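Local structure of short-chain dehydrogenase/reductase SDR (Paraburkholderia phymatum, 5VA8) at residues A[143-149]-A[185-191]; A[116-121]-A[164-168]; A[22-26]-A[51-55]. The protein binds NADP in a Rossmann-type fold and, as a short-chain dehydrogenase/reductase, probably catalyses an NADP(H)-dependent oxidation or reduction. All blocks are in the same frame, centred on the assembly; numbering follows the deposited sequence.

Contact 1 of 3, residues A[143-149]-A[185-191]; sequences VVNITSS and TINNLLP. With NAP (NADP nicotinamide-adenine-dinucleotide phosphate), chain E; TCE (3,3',3''-phosphanetriyltripropanoic acid), chain F.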
loop_
_atom_site.group_PDB
_atom_site.type_symbol
_atom_site.label_atom_id
_atom_site.label_comp_id
_atom_site.label_asym_id
_atom_site.label_seq_id
_atom_site.Cartn_x
_atom_site.Cartn_y
_atom_site.Cartn_z
ATOM N N VAL A 143 20.181 10.375 0.800
ATOM C CA VAL A 143 19.225 11.383 0.356
ATOM C C VAL A 143 17.950 11.174 1.153
ATOM O O VAL A 143 17.436 10.050 1.214
ATOM C CB VAL A 143 18.924 11.284 -1.149
ATOM C CG1 VAL A 143 17.886 12.346 -1.550
ATOM C CG2 VAL A 143 20.213 11.424 -1.980
ATOM N N VAL A 144 17.446 12.245 1.764
ATOM C CA VAL A 144 16.174 12.226 2.481
ATOM C C VAL A 144 15.306 13.307 1.866
ATOM O O VAL A 144 15.677 14.489 1.895
ATOM C CB VAL A 144 16.351 12.466 3.990
ATOM C CG1 VAL A 144 14.982 12.564 4.675
ATOM C CG2 VAL A 144 17.186 11.348 4.620
ATOM N N ASN A 145 14.156 12.920 1.325
ATOM C CA ASN A 145 13.218 13.875 0.736
ATOM C C ASN A 145 12.094 14.146 1.727
ATOM O O ASN A 145 11.371 13.224 2.114
ATOM C CB ASN A 145 12.639 13.339 -0.573
ATOM C CG ASN A 145 13.714 12.907 -1.539
ATOM O OD1 ASN A 145 14.511 13.730 -1.980
ATOM N ND2 ASN A 145 13.748 11.620 -1.865
ATOM N N ILE A 146 11.926 15.407 2.119
ATOM C CA ILE A 146 10.790 15.776 2.960
ATOM C C ILE A 146 9.580 15.913 2.055
ATOM O O ILE A 146 9.562 16.771 1.163
ATOM C CB ILE A 146 11.055 17.084 3.715
ATOM C CG1 ILE A 146 12.239 16.928 4.670
ATOM C CG2 ILE A 146 9.779 17.538 4.456
ATOM C CD1 ILE A 146 12.605 18.238 5.378
ATOM N N THR A 147 8.569 15.062 2.267
ATOM C CA THR A 147 7.386 15.097 1.416
ATOM C C THR A 147 6.182 15.448 2.280
ATOM O O THR A 147 6.141 16.556 2.829
ATOM C CB THR A 147 7.204 13.786 0.631
ATOM O OG1 THR A 147 7.036 12.664 1.511
ATOM C CG2 THR A 147 8.431 13.545 -0.271
ATOM N N SER A 148 5.232 14.526 2.439
ATOM C CA SER A 148 3.978 14.845 3.119
ATOM C C SER A 148 3.169 13.573 3.288
ATOM O O SER A 148 3.262 12.656 2.470
ATOM C CB SER A 148 3.152 15.861 2.321
ATOM O OG SER A 148 1.927 16.131 2.993
ATOM N N SER A 149 2.322 13.563 4.323
ATOM C CA SER A 149 1.302 12.528 4.425
ATOM C C SER A 149 0.375 12.521 3.211
ATOM O O SER A 149 -0.326 11.529 2.993
ATOM C CB SER A 149 0.473 12.735 5.696
ATOM O OG SER A 149 -0.381 13.865 5.544
ATOM N N THR A 185 21.627 5.432 -0.099
ATOM C CA THR A 185 20.214 5.202 0.164
ATOM C C THR A 185 19.440 6.478 -0.118
ATOM O O THR A 185 19.973 7.587 -0.005
ATOM C CB THR A 185 19.939 4.766 1.602
ATOM O OG1 THR A 185 20.216 5.862 2.485
ATOM C CG2 THR A 185 20.803 3.557 1.977
ATOM N N ILE A 186 18.189 6.305 -0.531
ATOM C CA ILE A 186 17.302 7.421 -0.841
ATOM C C ILE A 186 15.955 7.079 -0.230
ATOM O O ILE A 186 15.344 6.071 -0.603
ATOM C CB ILE A 186 17.152 7.665 -2.351
ATOM C CG1 ILE A 186 18.520 7.884 -3.002
ATOM C CG2 ILE A 186 16.223 8.869 -2.593
ATOM C CD1 ILE A 186 18.461 8.089 -4.526
ATOM N N ASN A 187 15.512 7.884 0.731
ATOM C CA ASN A 187 14.288 7.615 1.466
ATOM C C ASN A 187 13.493 8.901 1.578
ATOM O O ASN A 187 14.024 9.999 1.408
ATOM C CB ASN A 187 14.575 7.063 2.870
ATOM C CG ASN A 187 15.233 5.704 2.821
ATOM O OD1 ASN A 187 14.594 4.712 2.463
ATOM N ND2 ASN A 187 16.510 5.642 3.196
ATOM N N ASN A 188 12.205 8.749 1.870
ATOM C CA ASN A 188 11.310 9.887 2.024
ATOM C C ASN A 188 10.795 9.942 3.453
ATOM O O ASN A 188 10.453 8.913 4.039
ATOM C CB ASN A 188 10.145 9.800 1.039
ATOM C CG ASN A 188 10.615 9.535 -0.382
ATOM O OD1 ASN A 188 11.526 10.200 -0.872
ATOM N ND2 ASN A 188 10.024 8.538 -1.035
ATOM N N LEU A 189 10.748 11.155 4.005
ATOM C CA LEU A 189 10.178 11.419 5.319
ATOM C C LEU A 189 8.879 12.173 5.121
ATOM O O LEU A 189 8.887 13.275 4.559
ATOM C CB LEU A 189 11.133 12.242 6.181
ATOM C CG LEU A 189 12.162 11.542 7.060
ATOM C CD1 LEU A 189 12.862 12.584 7.918
ATOM C CD2 LEU A 189 11.502 10.461 7.933
ATOM N N LEU A 190 7.777 11.588 5.584
ATOM C CA LEU A 190 6.433 12.094 5.319
ATOM C C LEU A 190 5.859 12.689 6.594
ATOM O O LEU A 190 5.380 11.939 7.466
ATOM C CB LEU A 190 5.522 10.967 4.815
ATOM C CG LEU A 190 5.732 10.312 3.444
ATOM C CD1 LEU A 190 7.143 9.766 3.240
ATOM C CD2 LEU A 190 4.742 9.162 3.310
ATOM N N PRO A 191 5.858 14.013 6.757
ATOM C CA PRO A 191 5.271 14.590 7.972
ATOM C C PRO A 191 3.755 14.549 7.929
ATOM O O PRO A 191 3.137 14.824 6.896
ATOM C CB PRO A 191 5.773 16.045 7.980
ATOM C CG PRO A 191 6.589 16.222 6.736
ATOM C CD PRO A 191 6.386 15.034 5.838
HETATM P PA NAP E . 8.362 26.490 7.472
HETATM O O1A NAP E . 8.410 26.407 8.944
HETATM O O2A NAP E . 7.609 27.672 6.897
HETATM O O5B NAP E . 9.882 26.494 6.964
HETATM C C5B NAP E . 10.142 26.570 5.555
HETATM C C4B NAP E . 11.607 26.867 5.390
HETATM O O4B NAP E . 11.962 26.683 4.004
HETATM C C3B NAP E . 12.024 28.297 5.730
HETATM O O3B NAP E . 13.368 28.301 6.191
HETATM C C2B NAP E . 11.914 28.986 4.372
HETATM O O2B NAP E . 12.672 30.217 4.400
HETATM C C1B NAP E . 12.485 27.885 3.476
HETATM N N9A NAP E . 12.068 27.959 2.079
HETATM C C8A NAP E . 10.785 27.901 1.603
HETATM N N7A NAP E . 10.701 27.879 0.293
HETATM C C5A NAP E . 12.023 27.938 -0.122
HETATM C C6A NAP E . 12.616 27.966 -1.400
HETATM N N6A NAP E . 11.921 27.932 -2.543
HETATM N N1A NAP E . 13.963 28.041 -1.468
HETATM C C2A NAP E . 14.662 28.070 -0.325
HETATM N N3A NAP E . 14.213 28.049 0.935
HETATM C C4A NAP E . 12.878 27.988 0.968
HETATM O O3 NAP E . 7.714 25.169 6.844
HETATM P PN NAP E . 7.711 23.635 7.302
HETATM O O1N NAP E . 9.038 23.275 7.839
HETATM O O2N NAP E . 6.513 23.419 8.140
HETATM O O5D NAP E . 7.473 22.937 5.886
HETATM C C5D NAP E . 8.568 22.388 5.125
HETATM C C4D NAP E . 7.946 21.573 4.018
HETATM O O4D NAP E . 7.218 20.469 4.605
HETATM C C3D NAP E . 6.938 22.317 3.133
HETATM O O3D NAP E . 7.004 21.846 1.787
HETATM C C2D NAP E . 5.602 21.925 3.757
HETATM O O2D NAP E . 4.488 22.022 2.875
HETATM C C1D NAP E . 5.914 20.472 4.101
HETATM N N1N NAP E . 5.018 19.887 5.129
HETATM C C2N NAP E . 4.802 20.537 6.285
HETATM C C3N NAP E . 4.017 19.960 7.261
HETATM C C7N NAP E . 3.714 20.573 8.593
HETATM O O7N NAP E . 2.686 20.215 9.200
HETATM N N7N NAP E . 4.481 21.575 9.015
HETATM C C4N NAP E . 3.533 18.672 7.041
HETATM C C5N NAP E . 3.765 18.039 5.832
HETATM C C6N NAP E . 4.500 18.671 4.875
HETATM P P2B NAP E . 12.430 31.375 3.304
HETATM O O1X NAP E . 12.948 30.846 2.008
HETATM O O2X NAP E . 10.930 31.667 3.258
HETATM O O3X NAP E . 13.233 32.570 3.856
HETATM O O16 TCE F . 2.109 20.371 1.065
HETATM C C14 TCE F . 1.724 19.623 2.005
HETATM O O15 TCE F . 1.331 18.457 1.767
HETATM C C5 TCE F . 1.711 20.156 3.437
HETATM C C2 TCE F . 0.897 19.196 4.300
HETATM P P TCE F . 1.111 19.657 6.085
HETATM C C3 TCE F . 1.030 21.481 6.331
HETATM C C6 TCE F . -0.413 21.807 5.972
HETATM C C8 TCE F . -0.563 23.313 6.018
HETATM O O10 TCE F . -1.496 23.793 6.701
HETATM O O9 TCE F . 0.243 24.054 5.390
HETATM C C1 TCE F . -0.155 18.769 7.086
HETATM C C4 TCE F . 0.066 17.275 6.880
HETATM C C11 TCE F . -1.029 16.548 7.639
HETATM O O12 TCE F . -1.047 15.290 7.703
HETATM O O13 TCE F . -1.917 17.236 8.209
HETATM O O HOH W 1 18.356 8.075 3.128
#
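N145 and N188, neighbours on adjacent parallel strands, join through their side chains: N145 ND2 gives its N-H to N188 OD1 at 2.8 Å, almost straight along the C=O axis and in the amide plane of N145. Both CG atoms stand beside their own backbone N (chi1 -53° and -50°), which brings the two amides together with planes 36° apart. The remaining amide ends are also used, N145 OD1 by N95 and N188 ND2 by N255, so a chain of four asparagines runs across four neighbouring strands. The backbones pair in parallel: V143 N to T185 O, N187 N to V143 O, N145 N to N187 O, L189 N to N145 O and T147 N to L189 O. V143 O takes a second donor, a water that also accepts from N187 ND2 and is hydrogen-bonded to T185 OG1; N187 OD1 is held by Q254 N. V144 CG1 meets L189 CG at 3.8 Å. Beyond strand 143-146, S149 N reaches P191 O at 3.0 Å from above the carbonyl plane. T147 O and S148 N are buried without a partner, T147 O lying 3.4 Å from NADP C6N. S148 OG donates to O15 and S149 OG to O12, on different TCE carboxylates. Strand pairing thus satisfies V143, N145 and T147 N, V144 and I146 bond to strand 92-95, and the serine hydroxyls just past strand 141-146 hold ligand.

Contact 2 of 3, residues A[116-121]-A[164-168]; sequences ALEANM and ARSGL. With NAP (NADP nicotinamide-adenine-dinucleotide phosphate), chain E; TCE (3,3',3''-phosphanetriyltripropanoic acid), chain F.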
loop_
_atom_site.group_PDB
_atom_site.type_symbol
_atom_site.label_atom_id
_atom_site.label_comp_id
_atom_site.label_asym_id
_atom_site.label_seq_id
_atom_site.Cartn_x
_atom_site.Cartn_y
_atom_site.Cartn_z
ATOM N N ALA A 116 3.993 23.916 -8.638
ATOM C CA ALA A 116 4.045 22.895 -7.598
ATOM C C ALA A 116 4.957 21.756 -8.016
ATOM O O ALA A 116 5.753 21.263 -7.209
ATOM C CB ALA A 116 2.645 22.371 -7.279
ATOM N N LEU A 117 4.858 21.337 -9.280
ATOM C CA LEU A 117 5.733 20.285 -9.787
ATOM C C LEU A 117 7.201 20.713 -9.747
ATOM O O LEU A 117 8.071 19.931 -9.353
ATOM C CB LEU A 117 5.302 19.914 -11.202
ATOM C CG LEU A 117 3.985 19.135 -11.241
ATOM C CD1 LEU A 117 3.389 19.129 -12.640
ATOM C CD2 LEU A 117 4.218 17.715 -10.768
ATOM N N GLU A 118 7.500 21.956 -10.130
ATOM C CA GLU A 118 8.888 22.419 -10.053
ATOM C C GLU A 118 9.401 22.397 -8.618
ATOM O O GLU A 118 10.487 21.870 -8.338
ATOM C CB GLU A 118 9.010 23.832 -10.635
ATOM C CG GLU A 118 8.777 23.930 -12.125
ATOM C CD GLU A 118 9.985 23.498 -12.953
ATOM O OE1 GLU A 118 9.849 23.460 -14.200
ATOM O OE2 GLU A 118 11.065 23.221 -12.371
ATOM N N ALA A 119 8.622 22.957 -7.684
ATOM C CA ALA A 119 9.118 23.108 -6.321
ATOM C C ALA A 119 9.268 21.767 -5.614
ATOM O O ALA A 119 10.269 21.532 -4.925
ATOM C CB ALA A 119 8.193 24.018 -5.515
ATOM N N ASN A 120 8.277 20.885 -5.738
ATOM C CA ASN A 120 8.172 19.740 -4.845
ATOM C C ASN A 120 8.380 18.404 -5.545
ATOM O O ASN A 120 8.261 17.351 -4.898
ATOM C CB ASN A 120 6.811 19.765 -4.131
ATOM C CG ASN A 120 6.555 21.094 -3.426
ATOM O OD1 ASN A 120 5.580 21.778 -3.712
ATOM N ND2 ASN A 120 7.457 21.473 -2.520
ATOM N N MET A 121 8.706 18.421 -6.836
ATOM C CA MET A 121 9.072 17.198 -7.545
ATOM C C MET A 121 10.354 17.395 -8.344
ATOM O O MET A 121 11.332 16.669 -8.127
ATOM C CB MET A 121 7.942 16.738 -8.464
ATOM C CG MET A 121 8.273 15.453 -9.211
ATOM S SD MET A 121 6.964 15.021 -10.352
ATOM C CE MET A 121 7.725 13.609 -11.188
ATOM N N ALA A 164 1.925 16.666 -6.837
ATOM C CA ALA A 164 3.355 16.846 -7.083
ATOM C C ALA A 164 4.197 15.921 -6.219
ATOM O O ALA A 164 5.182 15.341 -6.695
ATOM C CB ALA A 164 3.750 18.307 -6.851
ATOM N N ARG A 165 3.835 15.762 -4.946
ATOM C CA ARG A 165 4.705 14.982 -4.078
ATOM C C ARG A 165 4.563 13.497 -4.339
ATOM O O ARG A 165 5.526 12.747 -4.134
ATOM C CB ARG A 165 4.405 15.291 -2.614
ATOM C CG ARG A 165 4.584 16.780 -2.312
ATOM C CD ARG A 165 4.526 16.958 -0.821
ATOM N NE ARG A 165 4.337 18.328 -0.354
ATOM C CZ ARG A 165 5.304 19.150 0.042
ATOM N NH1 ARG A 165 6.591 18.799 -0.048
ATOM N NH2 ARG A 165 4.969 20.338 0.538
ATOM N N SER A 166 3.388 13.066 -4.810
ATOM C CA SER A 166 3.223 11.685 -5.244
ATOM C C SER A 166 4.053 11.403 -6.488
ATOM O O SER A 166 4.569 10.287 -6.660
ATOM C CB SER A 166 1.748 11.392 -5.501
ATOM O OG SER A 166 1.012 11.428 -4.283
ATOM N N GLY A 167 4.159 12.397 -7.375
ATOM C CA GLY A 167 5.031 12.262 -8.533
ATOM C C GLY A 167 6.472 12.046 -8.134
ATOM O O GLY A 167 7.152 11.160 -8.664
ATOM N N LEU A 168 6.972 12.872 -7.215
ATOM C CA LEU A 168 8.332 12.658 -6.720
ATOM C C LEU A 168 8.485 11.246 -6.188
ATOM O O LEU A 168 9.455 10.547 -6.505
ATOM C CB LEU A 168 8.661 13.668 -5.620
ATOM C CG LEU A 168 10.029 13.446 -4.966
ATOM C CD1 LEU A 168 11.130 13.606 -6.010
ATOM C CD2 LEU A 168 10.243 14.429 -3.805
HETATM P PA NAP E . 8.362 26.490 7.472
HETATM O O1A NAP E . 8.410 26.407 8.944
HETATM O O2A NAP E . 7.609 27.672 6.897
HETATM O O5B NAP E . 9.882 26.494 6.964
HETATM C C5B NAP E . 10.142 26.570 5.555
HETATM C C4B NAP E . 11.607 26.867 5.390
HETATM O O4B NAP E . 11.962 26.683 4.004
HETATM C C3B NAP E . 12.024 28.297 5.730
HETATM O O3B NAP E . 13.368 28.301 6.191
HETATM C C2B NAP E . 11.914 28.986 4.372
HETATM O O2B NAP E . 12.672 30.217 4.400
HETATM C C1B NAP E . 12.485 27.885 3.476
HETATM N N9A NAP E . 12.068 27.959 2.079
HETATM C C8A NAP E . 10.785 27.901 1.603
HETATM N N7A NAP E . 10.701 27.879 0.293
HETATM C C5A NAP E . 12.023 27.938 -0.122
HETATM C C6A NAP E . 12.616 27.966 -1.400
HETATM N N6A NAP E . 11.921 27.932 -2.543
HETATM N N1A NAP E . 13.963 28.041 -1.468
HETATM C C2A NAP E . 14.662 28.070 -0.325
HETATM N N3A NAP E . 14.213 28.049 0.935
HETATM C C4A NAP E . 12.878 27.988 0.968
HETATM O O3 NAP E . 7.714 25.169 6.844
HETATM P PN NAP E . 7.711 23.635 7.302
HETATM O O1N NAP E . 9.038 23.275 7.839
HETATM O O2N NAP E . 6.513 23.419 8.140
HETATM O O5D NAP E . 7.473 22.937 5.886
HETATM C C5D NAP E . 8.568 22.388 5.125
HETATM C C4D NAP E . 7.946 21.573 4.018
HETATM O O4D NAP E . 7.218 20.469 4.605
HETATM C C3D NAP E . 6.938 22.317 3.133
HETATM O O3D NAP E . 7.004 21.846 1.787
HETATM C C2D NAP E . 5.602 21.925 3.757
HETATM O O2D NAP E . 4.488 22.022 2.875
HETATM C C1D NAP E . 5.914 20.472 4.101
HETATM N N1N NAP E . 5.018 19.887 5.129
HETATM C C2N NAP E . 4.802 20.537 6.285
HETATM C C3N NAP E . 4.017 19.960 7.261
HETATM C C7N NAP E . 3.714 20.573 8.593
HETATM O O7N NAP E . 2.686 20.215 9.200
HETATM N N7N NAP E . 4.481 21.575 9.015
HETATM C C4N NAP E . 3.533 18.672 7.041
HETATM C C5N NAP E . 3.765 18.039 5.832
HETATM C C6N NAP E . 4.500 18.671 4.875
HETATM P P2B NAP E . 12.430 31.375 3.304
HETATM O O1X NAP E . 12.948 30.846 2.008
HETATM O O2X NAP E . 10.930 31.667 3.258
HETATM O O3X NAP E . 13.233 32.570 3.856
HETATM O O16 TCE F . 2.109 20.371 1.065
HETATM C C14 TCE F . 1.724 19.623 2.005
HETATM O O15 TCE F . 1.331 18.457 1.767
HETATM C C5 TCE F . 1.711 20.156 3.437
HETATM C C2 TCE F . 0.897 19.196 4.300
HETATM P P TCE F . 1.111 19.657 6.085
HETATM C C3 TCE F . 1.030 21.481 6.331
HETATM C C6 TCE F . -0.413 21.807 5.972
HETATM C C8 TCE F . -0.563 23.313 6.018
HETATM O O10 TCE F . -1.496 23.793 6.701
HETATM O O9 TCE F . 0.243 24.054 5.390
HETATM C C1 TCE F . -0.155 18.769 7.086
HETATM C C4 TCE F . 0.066 17.275 6.880
HETATM C C11 TCE F . -1.029 16.548 7.639
HETATM O O12 TCE F . -1.047 15.290 7.703
HETATM O O13 TCE F . -1.917 17.236 8.209
HETATM O O HOH W 2 8.071 16.994 -2.042
#
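The helical segments 116-121 and 164-168 pack with axes 8.4 Å apart at closest approach and N-to-C directions 48° from parallel; their nearest CA atoms are those of M121 and L168, followed by L117 and A164. Segment 116-121 has a wider pi-type turn at 118-121, where M121 N bonds only weakly to L117 O. Small residues permit the approach: A164 CB sits 3.6 Å from A116 O, and L117 CD2 lies against A164 CA and CB. G167 offers bare backbone to M121, whose extended chain, CG anti to the backbone N (chi1 -179°), runs past L168 N and sets CE 3.6 Å from G167 O. W113 of a second subunit packs on M121, and L117 meets its own counterpart there. No direct hydrogen bond joins the segments; a water bridges them, donating to N120 O and accepting from R165 NH1. N120 lays its amide over one face of the R165 guanidinium, toward the rim, with planes 31° apart, while its ND2 is bonded to G98 O. At the guanidinium edge R165 NH2 donates to NADP O3D (2.8 Å) and to TCE O16 (2.9 Å), with a weak bond from NE to O16; S161 OG also holds NE. Face cover, water and edge bonds fix the rotation of the guanidinium, whose positive charge probably favours binding of the TCE carboxylate beside the cofactor ribose.

Contact 3 of 3, residues A[22-26]-A[51-55]; sequences AASKG and TLDAT. With NAP (NADP nicotinamide-adenine-dinucleotide phosphate), chain E.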
loop_
_atom_site.group_PDB
_atom_site.type_symbol
_atom_site.label_atom_id
_atom_site.label_comp_id
_atom_site.label_asym_id
_atom_site.label_seq_id
_atom_site.Cartn_x
_atom_site.Cartn_y
_atom_site.Cartn_z
ATOM N N ALA A 22 16.012 24.523 2.341
ATOM C CA ALA A 22 14.841 25.183 2.915
ATOM C C ALA A 22 14.829 25.002 4.435
ATOM O O ALA A 22 13.920 24.408 5.028
ATOM C CB ALA A 22 13.563 24.664 2.251
ATOM N N ALA A 23 15.875 25.539 5.063
ATOM C CA ALA A 23 16.233 25.061 6.394
ATOM C C ALA A 23 16.584 26.185 7.362
ATOM O O ALA A 23 17.261 25.934 8.369
ATOM C CB ALA A 23 17.398 24.063 6.294
ATOM N N SER A 24 16.135 27.417 7.118
ATOM C CA SER A 24 16.299 28.418 8.163
ATOM C C SER A 24 15.219 28.304 9.231
ATOM O O SER A 24 15.393 28.853 10.325
ATOM C CB SER A 24 16.321 29.832 7.561
ATOM O OG SER A 24 15.042 30.244 7.096
ATOM N N LYS A 25 14.128 27.590 8.937
ATOM C CA LYS A 25 13.000 27.423 9.846
ATOM C C LYS A 25 12.448 26.011 9.714
ATOM O O LYS A 25 12.730 25.298 8.750
ATOM C CB LYS A 25 11.870 28.425 9.549
ATOM C CG LYS A 25 12.319 29.879 9.530
ATOM C CD LYS A 25 11.285 30.763 8.843
ATOM C CE LYS A 25 9.921 30.608 9.481
ATOM N NZ LYS A 25 8.869 31.452 8.834
ATOM N N GLY A 26 11.643 25.627 10.708
ATOM C CA GLY A 26 10.731 24.491 10.564
ATOM C C GLY A 26 11.431 23.146 10.468
ATOM O O GLY A 26 12.466 22.896 11.099
ATOM N N THR A 51 16.651 35.528 8.578
ATOM C CA THR A 51 16.472 34.330 9.386
ATOM C C THR A 51 17.516 33.277 9.045
ATOM O O THR A 51 17.945 32.522 9.926
ATOM C CB THR A 51 15.056 33.774 9.206
ATOM O OG1 THR A 51 14.100 34.771 9.594
ATOM C CG2 THR A 51 14.846 32.549 10.083
ATOM N N LEU A 52 17.952 33.236 7.783
ATOM C CA LEU A 52 18.996 32.297 7.384
ATOM C C LEU A 52 20.277 32.523 8.180
ATOM O O LEU A 52 20.868 31.577 8.714
ATOM C CB LEU A 52 19.263 32.433 5.884
ATOM C CG LEU A 52 20.458 31.646 5.355
ATOM C CD1 LEU A 52 20.186 30.148 5.410
ATOM C CD2 LEU A 52 20.787 32.096 3.926
ATOM N N ASP A 53 20.734 33.777 8.245
ATOM C CA ASP A 53 21.980 34.080 8.945
ATOM C C ASP A 53 21.858 33.802 10.434
ATOM O O ASP A 53 22.817 33.358 11.072
ATOM C CB ASP A 53 22.367 35.543 8.718
ATOM C CG ASP A 53 22.697 35.848 7.272
ATOM O OD1 ASP A 53 22.855 34.898 6.481
ATOM O OD2 ASP A 53 22.801 37.051 6.939
ATOM N N ALA A 54 20.686 34.064 11.007
ATOM C CA ALA A 54 20.507 33.846 12.439
ATOM C C ALA A 54 20.524 32.358 12.770
ATOM O O ALA A 54 21.195 31.923 13.715
ATOM C CB ALA A 54 19.203 34.494 12.901
ATOM N N THR A 55 19.801 31.556 11.989
ATOM C CA THR A 55 19.828 30.115 12.205
ATOM C C THR A 55 21.227 29.551 11.986
ATOM O O THR A 55 21.667 28.663 12.726
ATOM C CB THR A 55 18.808 29.439 11.290
ATOM O OG1 THR A 55 17.494 29.840 11.700
ATOM C CG2 THR A 55 18.917 27.916 11.366
HETATM P PA NAP E . 8.362 26.490 7.472
HETATM O O1A NAP E . 8.410 26.407 8.944
HETATM O O2A NAP E . 7.609 27.672 6.897
HETATM O O5B NAP E . 9.882 26.494 6.964
HETATM C C5B NAP E . 10.142 26.570 5.555
HETATM C C4B NAP E . 11.607 26.867 5.390
HETATM O O4B NAP E . 11.962 26.683 4.004
HETATM C C3B NAP E . 12.024 28.297 5.730
HETATM O O3B NAP E . 13.368 28.301 6.191
HETATM C C2B NAP E . 11.914 28.986 4.372
HETATM O O2B NAP E . 12.672 30.217 4.400
HETATM C C1B NAP E . 12.485 27.885 3.476
HETATM N N9A NAP E . 12.068 27.959 2.079
HETATM C C8A NAP E . 10.785 27.901 1.603
HETATM N N7A NAP E . 10.701 27.879 0.293
HETATM C C5A NAP E . 12.023 27.938 -0.122
HETATM C C6A NAP E . 12.616 27.966 -1.400
HETATM N N6A NAP E . 11.921 27.932 -2.543
HETATM N N1A NAP E . 13.963 28.041 -1.468
HETATM C C2A NAP E . 14.662 28.070 -0.325
HETATM N N3A NAP E . 14.213 28.049 0.935
HETATM C C4A NAP E . 12.878 27.988 0.968
HETATM O O3 NAP E . 7.714 25.169 6.844
HETATM P PN NAP E . 7.711 23.635 7.302
HETATM O O1N NAP E . 9.038 23.275 7.839
HETATM O O2N NAP E . 6.513 23.419 8.140
HETATM O O5D NAP E . 7.473 22.937 5.886
HETATM C C5D NAP E . 8.568 22.388 5.125
HETATM C C4D NAP E . 7.946 21.573 4.018
HETATM O O4D NAP E . 7.218 20.469 4.605
HETATM C C3D NAP E . 6.938 22.317 3.133
HETATM O O3D NAP E . 7.004 21.846 1.787
HETATM C C2D NAP E . 5.602 21.925 3.757
HETATM O O2D NAP E . 4.488 22.022 2.875
HETATM C C1D NAP E . 5.914 20.472 4.101
HETATM N N1N NAP E . 5.018 19.887 5.129
HETATM C C2N NAP E . 4.802 20.537 6.285
HETATM C C3N NAP E . 4.017 19.960 7.261
HETATM C C7N NAP E . 3.714 20.573 8.593
HETATM O O7N NAP E . 2.686 20.215 9.200
HETATM N N7N NAP E . 4.481 21.575 9.015
HETATM C C4N NAP E . 3.533 18.672 7.041
HETATM C C5N NAP E . 3.765 18.039 5.832
HETATM C C6N NAP E . 4.500 18.671 4.875
HETATM P P2B NAP E . 12.430 31.375 3.304
HETATM O O1X NAP E . 12.948 30.846 2.008
HETATM O O2X NAP E . 10.930 31.667 3.258
HETATM O O3X NAP E . 13.233 32.570 3.856
#
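NADP O3B, the adenosine ribose hydroxyl, is gripped by two groups of the cofactor-binding turn: it donates to S24 OG at 2.7 Å and takes a weak bond from K25 N at 2.9 Å. The turn 22-26 follows the first strand of the Rossmann fold and leads into helix 26-37, the place of the dinucleotide-binding loop in short-chain dehydrogenases. From helix 49-63, T55 OG1 donates to S24 O at 2.7 Å, in the carbonyl plane and on a lone pair; with OG1 beside the backbone N (chi1 -66°), the hydroxyl faces the turn. S24 therefore sits between cofactor and helix, its hydroxyl bound to ribose and its carbonyl to T55, while its CB rests 3.6 Å from L52 CA. The T55 bond, one shell out, may steady this ribose-holding residue. The L52 side chain meets strands 41-46 and 67-71. A22 CB lies 3.1 Å from NADP O4B, the ring oxygen of this ribose, and G26 CA comes 3.4 Å from O1A of the diphosphate. K25 passes T51 at about a right angle on its way to a salt bridge between NZ and D197, and its CG meets the T51 CG2 methyl at 3.7 Å.

Along the chain contact 3 closes first; contacts 1 and 2 then interlock, their segments alternating in the order 116-121, 143-149, 164-168, 185-191. Contact 1 pairs neighbouring strands of the seven-stranded parallel sheet, and contact 2 packs helices 110-138 and 159-179, the latter being the crossover between those two strands. Their centres are 12 Å apart and they touch, with S148 CB 3.6 Å from R165 CD. Contact 3 belongs to the other half of the sheet, its centre about 20 Å from that of contact 1 and 22 Å from that of contact 2. NADP spans the gap, its adenosine end at contact 3, its nicotinamide ring beside contact 1 and the attached ribose bonded by contact 2.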